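Local coordinates for protein N-isopropylammelide isopropylaminohydrolase (PDB 6NBO) that is a zinc-binding member of the amidohydrolase family, a TIM-barrel enzyme that carries a small beta-sheet domain beside the barrel, at residues A[68-73]-A[308-313]; A[35-40]-A[359-364]. All blocks are in the same frame, centred on the assembly; numbering follows the deposited sequence.

Overall arrangement
How one chain can be closed on two scales is seen by following it from the N terminus. After strands 11-17 and 25-30, edge strand 33-38 of the small four-stranded sheet and the residues just beyond it supply 35-40. The chain then enters the barrel along strand 56-66, and residues 68-73 follow in the loop beyond it. Interaction 1 closes the inner loop when residues 308-313, after strand 299-301, return to that place, joining the loops that follow the first and last barrel strands. Interaction 2 closes the outer loop, which contains the whole of the inner one: residues 359-364 lie against the edge strand. The two contacts sit on opposite sides of the chain's centre, about 37 Å apart between centres.

Interaction 1 of 2, residues A[68-73]-A[308-313]; sequences LDKTHW and DTWTPY
Asp308 OD1, on the side chain that packs against Lys70, is gripped by two backbone N-H groups of its own loop. Thr311 N approaches Asp308 OD1 nearly along the C-O axis at 2.9 Å, with an N-H...O angle of 155°. Trp310 N lies 2.8 Å from Asp308 OD1, above the carboxylate plane by 38°. The bond from Trp310 N makes an Asx turn, that from Thr311 N an Asx motif. The carboxylate can reach them because CG of Asp308 sits between the backbone N and the carbonyl carbon (chi1 57°).

Asp308 CB lies 3.2 Å from Lys70 O. Asp308 OD2 lies beside the lysine's aliphatic stem, 3.9 Å from Lys70 CB. The ammonium goes elsewhere: Lys70 NZ stays 6.2 Å from Asp308 OD2 and is taken by Glu93, Asp128 and Gln161. Trp310 NE1 lies 3.9 Å from Lys70 NZ, the side chains crossing at a slant, and it too bonds to Glu93, through the other carboxylate oxygen. The His72 ring edge meets Lys70 O in plane, while His72 NE2 meets the methyl Thr309 CG2 at 3.6 Å. Tyr96 and His102 also meet that ring.

The contact joins the loops after the first and last strands of the TIM barrel, strands 56-66 and 299-301. His65 and His67 precede residues 68-73, and Asp304 precedes residues 308-313; all three are zinc ligands. The Trp310 side chain, though poorly ordered, lies about 6 Å from a zinc ion. Just before 308-313, Thr71 OG1 bonds to Val306 O and His72 pairs by backbone with Arg307. With Asp308 OD1 bonded within its loop and Lys70 NZ and Trp310 NE1 to third parties, the two segments themselves meet by van der Waals contacts, largely of polar with carbon atoms, and the opposite charges of Lys70 and Asp308 may add a modest long-range attraction.

Interaction 2 of 2, residues A[35-40]-A[359-364]; sequences ARTGPS and LQPGAR. With EDO (1,2-ethanediol), chain L.
Thr37 meets the 359-364 turn with both branches of its side chain. Thr37 OG1 lies between the backbone N and the carbonyl carbon (chi1 58°) and comes to 3.8 Å from Pro361 CD. The methyl Thr37 CG2, anti to the carbonyl carbon, touches Leu359 O at 3.4 Å. Pro361, its ring puckered C-gamma exo, crosses Thr37 at a slant: Pro361 CB lies 3.8 Å from Ala35 O, and Pro361 CG is 4.2 Å from Arg36 CA.

The proline is the second residue of a type II beta turn from Gln360 to Ala363, closed by Ala363 N to Gln360 O at 3.1 Å, with Gly362 adopting the positive phi of the third position (94°). This turn lies against the outermost strand of the small sheet, where Ala35 and Arg36 form a classic beta bulge opposite Leu28; Gly362 and Ala363 make backbone bonds to Ile34.

Past the turn, Arg364 runs extended until chi3 (-59°) bends NE aside. Arg364 NE gives a nearly straight bond, 3.1 Å long, to O2 of a 1,2-ethanediol that probably came from the crystallisation liquor, lying at the guanidinium edge. Arg364 NH1 forms a salt bridge with Glu153.

Interaction 1 of 2, residues A[68-73]-A[308-313]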
loop_
_atom_site.group_PDB
_atom_site.type_symbol
_atom_site.label_atom_id
_atom_site.label_comp_id
_atom_site.label_asym_id
_atom_site.label_seq_id
_atom_site.Cartn_x
_atom_site.Cartn_y
_atom_site.Cartn_z
ATOM N N LEU A 68 -7.238 1.244 -6.927
ATOM C CA LEU A 68 -7.549 2.567 -7.467
ATOM C C LEU A 68 -8.504 2.479 -8.647
ATOM O O LEU A 68 -9.233 3.440 -8.929
ATOM C CB LEU A 68 -6.279 3.303 -7.912
ATOM C CG LEU A 68 -5.222 3.736 -6.888
ATOM C CD1 LEU A 68 -4.031 4.366 -7.590
ATOM C CD2 LEU A 68 -5.805 4.674 -5.850
ATOM N N ASP A 69 -8.496 1.352 -9.364
ATOM C CA ASP A 69 -9.360 1.231 -10.531
ATOM C C ASP A 69 -10.830 1.125 -10.139
ATOM O O ASP A 69 -11.700 1.485 -10.936
ATOM C CB ASP A 69 -8.938 0.026 -11.389
ATOM C CG ASP A 69 -8.999 -1.313 -10.633
ATOM O OD1 ASP A 69 -8.654 -1.354 -9.426
ATOM O OD2 ASP A 69 -9.377 -2.326 -11.264
ATOM N N LYS A 70 -11.127 0.639 -8.930
ATOM C CA LYS A 70 -12.500 0.326 -8.533
ATOM C C LYS A 70 -13.223 1.492 -7.874
ATOM O O LYS A 70 -14.456 1.449 -7.758
ATOM C CB LYS A 70 -12.535 -0.833 -7.527
ATOM C CG LYS A 70 -12.039 -2.208 -7.968
ATOM C CD LYS A 70 -12.104 -3.136 -6.742
ATOM C CE LYS A 70 -11.407 -4.478 -6.946
ATOM N NZ LYS A 70 -12.159 -5.403 -7.842
ATOM N N THR A 71 -12.484 2.491 -7.396
ATOM C CA THR A 71 -13.033 3.498 -6.495
ATOM C C THR A 71 -14.067 4.365 -7.192
ATOM O O THR A 71 -13.980 4.634 -8.394
ATOM C CB THR A 71 -11.922 4.397 -5.937
ATOM O OG1 THR A 71 -12.478 5.282 -4.956
ATOM C CG2 THR A 71 -11.268 5.224 -7.044
ATOM N N HIS A 72 -15.065 4.795 -6.415
ATOM C CA HIS A 72 -16.012 5.818 -6.845
ATOM C C HIS A 72 -15.678 7.183 -6.254
ATOM O O HIS A 72 -16.547 8.064 -6.199
ATOM C CB HIS A 72 -17.440 5.411 -6.483
ATOM C CG HIS A 72 -17.934 4.222 -7.247
ATOM N ND1 HIS A 72 -19.261 4.051 -7.582
ATOM C CD2 HIS A 72 -17.278 3.146 -7.748
ATOM C CE1 HIS A 72 -19.402 2.919 -8.250
ATOM N NE2 HIS A 72 -18.215 2.350 -8.363
ATOM N N TRP A 73 -14.444 7.364 -5.794
ATOM C CA TRP A 73 -14.009 8.661 -5.288
ATOM C C TRP A 73 -14.302 9.745 -6.317
ATOM O O TRP A 73 -14.027 9.574 -7.506
ATOM C CB TRP A 73 -12.517 8.627 -4.965
ATOM C CG TRP A 73 -12.113 9.763 -4.066
ATOM C CD1 TRP A 73 -11.608 10.980 -4.440
ATOM C CD2 TRP A 73 -12.219 9.792 -2.637
ATOM N NE1 TRP A 73 -11.384 11.761 -3.323
ATOM C CE2 TRP A 73 -11.750 11.054 -2.207
ATOM C CE3 TRP A 73 -12.661 8.871 -1.679
ATOM C CZ2 TRP A 73 -11.714 11.417 -0.860
ATOM C CZ3 TRP A 73 -12.626 9.237 -0.339
ATOM C CH2 TRP A 73 -12.154 10.495 0.055
ATOM N N ASP A 308 -16.085 1.893 -3.050
ATOM C CA ASP A 308 -16.358 1.226 -4.316
ATOM C C ASP A 308 -17.628 0.403 -4.162
ATOM O O ASP A 308 -18.412 0.670 -3.246
ATOM C CB ASP A 308 -15.137 0.401 -4.772
ATOM C CG ASP A 308 -14.690 -0.647 -3.758
ATOM O OD1 ASP A 308 -15.531 -1.199 -3.018
ATOM O OD2 ASP A 308 -13.476 -0.932 -3.729
ATOM N N THR A 309 -17.884 -0.564 -5.050
ATOM C CA THR A 309 -19.118 -1.328 -4.905
ATOM C C THR A 309 -19.003 -2.440 -3.870
ATOM O O THR A 309 -20.029 -3.033 -3.513
ATOM C CB THR A 309 -19.571 -1.932 -6.247
ATOM O OG1 THR A 309 -18.699 -3.009 -6.621
ATOM C CG2 THR A 309 -19.585 -0.875 -7.349
ATOM N N TRP A 310 -17.791 -2.741 -3.394
ATOM C CA TRP A 310 -17.606 -3.700 -2.306
ATOM C C TRP A 310 -17.783 -3.040 -0.943
ATOM O O TRP A 310 -18.432 -3.601 -0.053
ATOM C CB TRP A 310 -16.209 -4.329 -2.355
ATOM C CG TRP A 310 -15.896 -5.218 -3.513
ATOM C CD1 TRP A 310 -15.616 -4.836 -4.794
ATOM C CD2 TRP A 310 -15.760 -6.644 -3.481
ATOM N NE1 TRP A 310 -15.343 -5.939 -5.567
ATOM C CE2 TRP A 310 -15.425 -7.062 -4.785
ATOM C CE3 TRP A 310 -15.906 -7.610 -2.479
ATOM C CZ2 TRP A 310 -15.232 -8.403 -5.114
ATOM C CZ3 TRP A 310 -15.715 -8.941 -2.807
ATOM C CH2 TRP A 310 -15.382 -9.325 -4.114
ATOM N N THR A 311 -17.171 -1.870 -0.743
ATOM C CA THR A 311 -17.116 -1.285 0.592
ATOM C C THR A 311 -17.360 0.216 0.523
ATOM O O THR A 311 -16.861 0.882 -0.392
ATOM C CB THR A 311 -15.765 -1.561 1.275
ATOM O OG1 THR A 311 -15.756 -0.985 2.590
ATOM C CG2 THR A 311 -14.592 -0.968 0.474
ATOM N N PRO A 312 -18.156 0.765 1.444
ATOM C CA PRO A 312 -18.275 2.225 1.546
ATOM C C PRO A 312 -17.132 2.854 2.309
ATOM O O PRO A 312 -17.044 4.088 2.351
ATOM C CB PRO A 312 -19.594 2.409 2.310
ATOM C CG PRO A 312 -19.604 1.213 3.245
ATOM C CD PRO A 312 -19.019 0.073 2.424
ATOM N N TYR A 313 -16.267 2.045 2.925
ATOM C CA TYR A 313 -15.231 2.557 3.808
ATOM C C TYR A 313 -13.980 2.888 3.007
ATOM O O TYR A 313 -13.972 2.850 1.775
ATOM C CB TYR A 313 -14.931 1.546 4.912
ATOM C CG TYR A 313 -16.178 1.116 5.629
ATOM C CD1 TYR A 313 -16.955 2.047 6.301
ATOM C CD2 TYR A 313 -16.582 -0.214 5.635
ATOM C CE1 TYR A 313 -18.112 1.676 6.962
ATOM C CE2 TYR A 313 -17.741 -0.608 6.303
ATOM C CZ TYR A 313 -18.497 0.342 6.962
ATOM O OH TYR A 313 -19.648 -0.023 7.614
#

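Interaction 2 of 2, residues A[35-40]-A[359-364]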
loop_
_atom_site.group_PDB
_atom_site.type_symbol
_atom_site.label_atom_id
_atom_site.label_comp_id
_atom_site.label_asym_id
_atom_site.label_seq_id
_atom_site.Cartn_x
_atom_site.Cartn_y
_atom_site.Cartn_z
ATOM N N ALA A 35 19.022 16.773 1.418
ATOM C CA ALA A 35 20.455 17.046 1.320
ATOM C C ALA A 35 21.147 17.052 2.673
ATOM O O ALA A 35 22.292 16.601 2.791
ATOM C CB ALA A 35 20.678 18.397 0.633
ATOM N N ARG A 36 20.465 17.548 3.696
ATOM C CA ARG A 36 21.069 17.788 4.996
ATOM C C ARG A 36 19.960 17.826 6.035
ATOM O O ARG A 36 18.873 18.337 5.761
ATOM C CB ARG A 36 21.841 19.116 4.978
ATOM C CG ARG A 36 23.183 19.088 5.627
ATOM C CD ARG A 36 23.779 20.501 5.706
ATOM N NE ARG A 36 24.650 20.597 6.870
ATOM C CZ ARG A 36 25.114 21.733 7.375
ATOM N NH1 ARG A 36 24.808 22.894 6.805
ATOM N NH2 ARG A 36 25.898 21.698 8.448
ATOM N N THR A 37 20.229 17.268 7.216
ATOM C CA THR A 37 19.341 17.413 8.364
ATOM C C THR A 37 20.167 17.789 9.584
ATOM O O THR A 37 21.315 17.359 9.732
ATOM C CB THR A 37 18.561 16.122 8.678
ATOM O OG1 THR A 37 19.498 15.066 8.929
ATOM C CG2 THR A 37 17.664 15.748 7.521
ATOM N N GLY A 38 19.573 18.590 10.462
ATOM C CA GLY A 38 20.260 19.002 11.663
ATOM C C GLY A 38 19.772 20.339 12.177
ATOM O O GLY A 38 18.962 21.019 11.543
ATOM N N PRO A 39 20.267 20.744 13.344
ATOM C CA PRO A 39 19.796 21.994 13.949
ATOM C C PRO A 39 20.394 23.216 13.269
ATOM O O PRO A 39 21.587 23.263 12.959
ATOM C CB PRO A 39 20.285 21.880 15.396
ATOM C CG PRO A 39 21.568 21.106 15.266
ATOM C CD PRO A 39 21.320 20.100 14.150
ATOM N N SER A 40 19.549 24.221 13.048
ATOM C CA SER A 40 19.987 25.539 12.587
ATOM C C SER A 40 20.903 25.439 11.367
ATOM O O SER A 40 22.023 25.951 11.358
ATOM C CB SER A 40 20.682 26.307 13.713
ATOM O OG SER A 40 19.787 26.540 14.781
ATOM N N LEU A 359 13.605 10.233 6.034
ATOM C CA LEU A 359 13.948 11.644 6.204
ATOM C C LEU A 359 15.439 11.863 6.406
ATOM O O LEU A 359 15.848 12.942 6.846
ATOM C CB LEU A 359 13.178 12.263 7.373
ATOM C CG LEU A 359 11.655 12.269 7.248
ATOM C CD1 LEU A 359 11.033 12.833 8.519
ATOM C CD2 LEU A 359 11.222 13.073 6.034
ATOM N N GLN A 360 16.252 10.879 6.104
ATOM C CA GLN A 360 17.686 11.083 6.212
ATOM C C GLN A 360 18.243 11.582 4.891
ATOM O O GLN A 360 17.626 11.390 3.839
ATOM C CB GLN A 360 18.380 9.773 6.603
ATOM C CG GLN A 360 17.822 9.127 7.863
ATOM C CD GLN A 360 17.822 10.069 9.052
ATOM O OE1 GLN A 360 18.841 10.682 9.378
ATOM N NE2 GLN A 360 16.670 10.194 9.705
ATOM N N PRO A 361 19.413 12.219 4.908
ATOM C CA PRO A 361 20.028 12.669 3.655
ATOM C C PRO A 361 20.135 11.536 2.644
ATOM O O PRO A 361 20.460 10.395 2.985
ATOM C CB PRO A 361 21.410 13.163 4.099
ATOM C CG PRO A 361 21.219 13.583 5.495
ATOM C CD PRO A 361 20.217 12.613 6.080
ATOM N N GLY A 362 19.867 11.865 1.385
ATOM C CA GLY A 362 19.873 10.896 0.314
ATOM C C GLY A 362 18.511 10.308 0.011
ATOM O O GLY A 362 18.305 9.791 -1.091
ATOM N N ALA A 363 17.573 10.392 0.951
ATOM C CA ALA A 363 16.230 9.907 0.708
ATOM C C ALA A 363 15.506 10.843 -0.247
ATOM O O ALA A 363 15.841 12.028 -0.367
ATOM C CB ALA A 363 15.442 9.801 2.014
ATOM N N ARG A 364 14.518 10.290 -0.949
ATOM C CA ARG A 364 13.604 11.124 -1.720
ATOM C C ARG A 364 12.922 12.115 -0.790
ATOM O O ARG A 364 12.460 11.755 0.294
ATOM C CB ARG A 364 12.554 10.270 -2.438
ATOM C CG ARG A 364 11.652 11.082 -3.383
ATOM C CD ARG A 364 10.570 10.208 -4.038
ATOM N NE ARG A 364 11.169 9.120 -4.810
ATOM C CZ ARG A 364 10.531 8.001 -5.159
ATOM N NH1 ARG A 364 9.256 7.821 -4.826
ATOM N NH2 ARG A 364 11.176 7.062 -5.838
HETATM C C1 EDO L . 14.327 7.585 -6.478
HETATM O O1 EDO L . 14.506 6.287 -5.898
HETATM C C2 EDO L . 14.326 8.645 -5.383
HETATM O O2 EDO L . 13.901 9.899 -5.929
#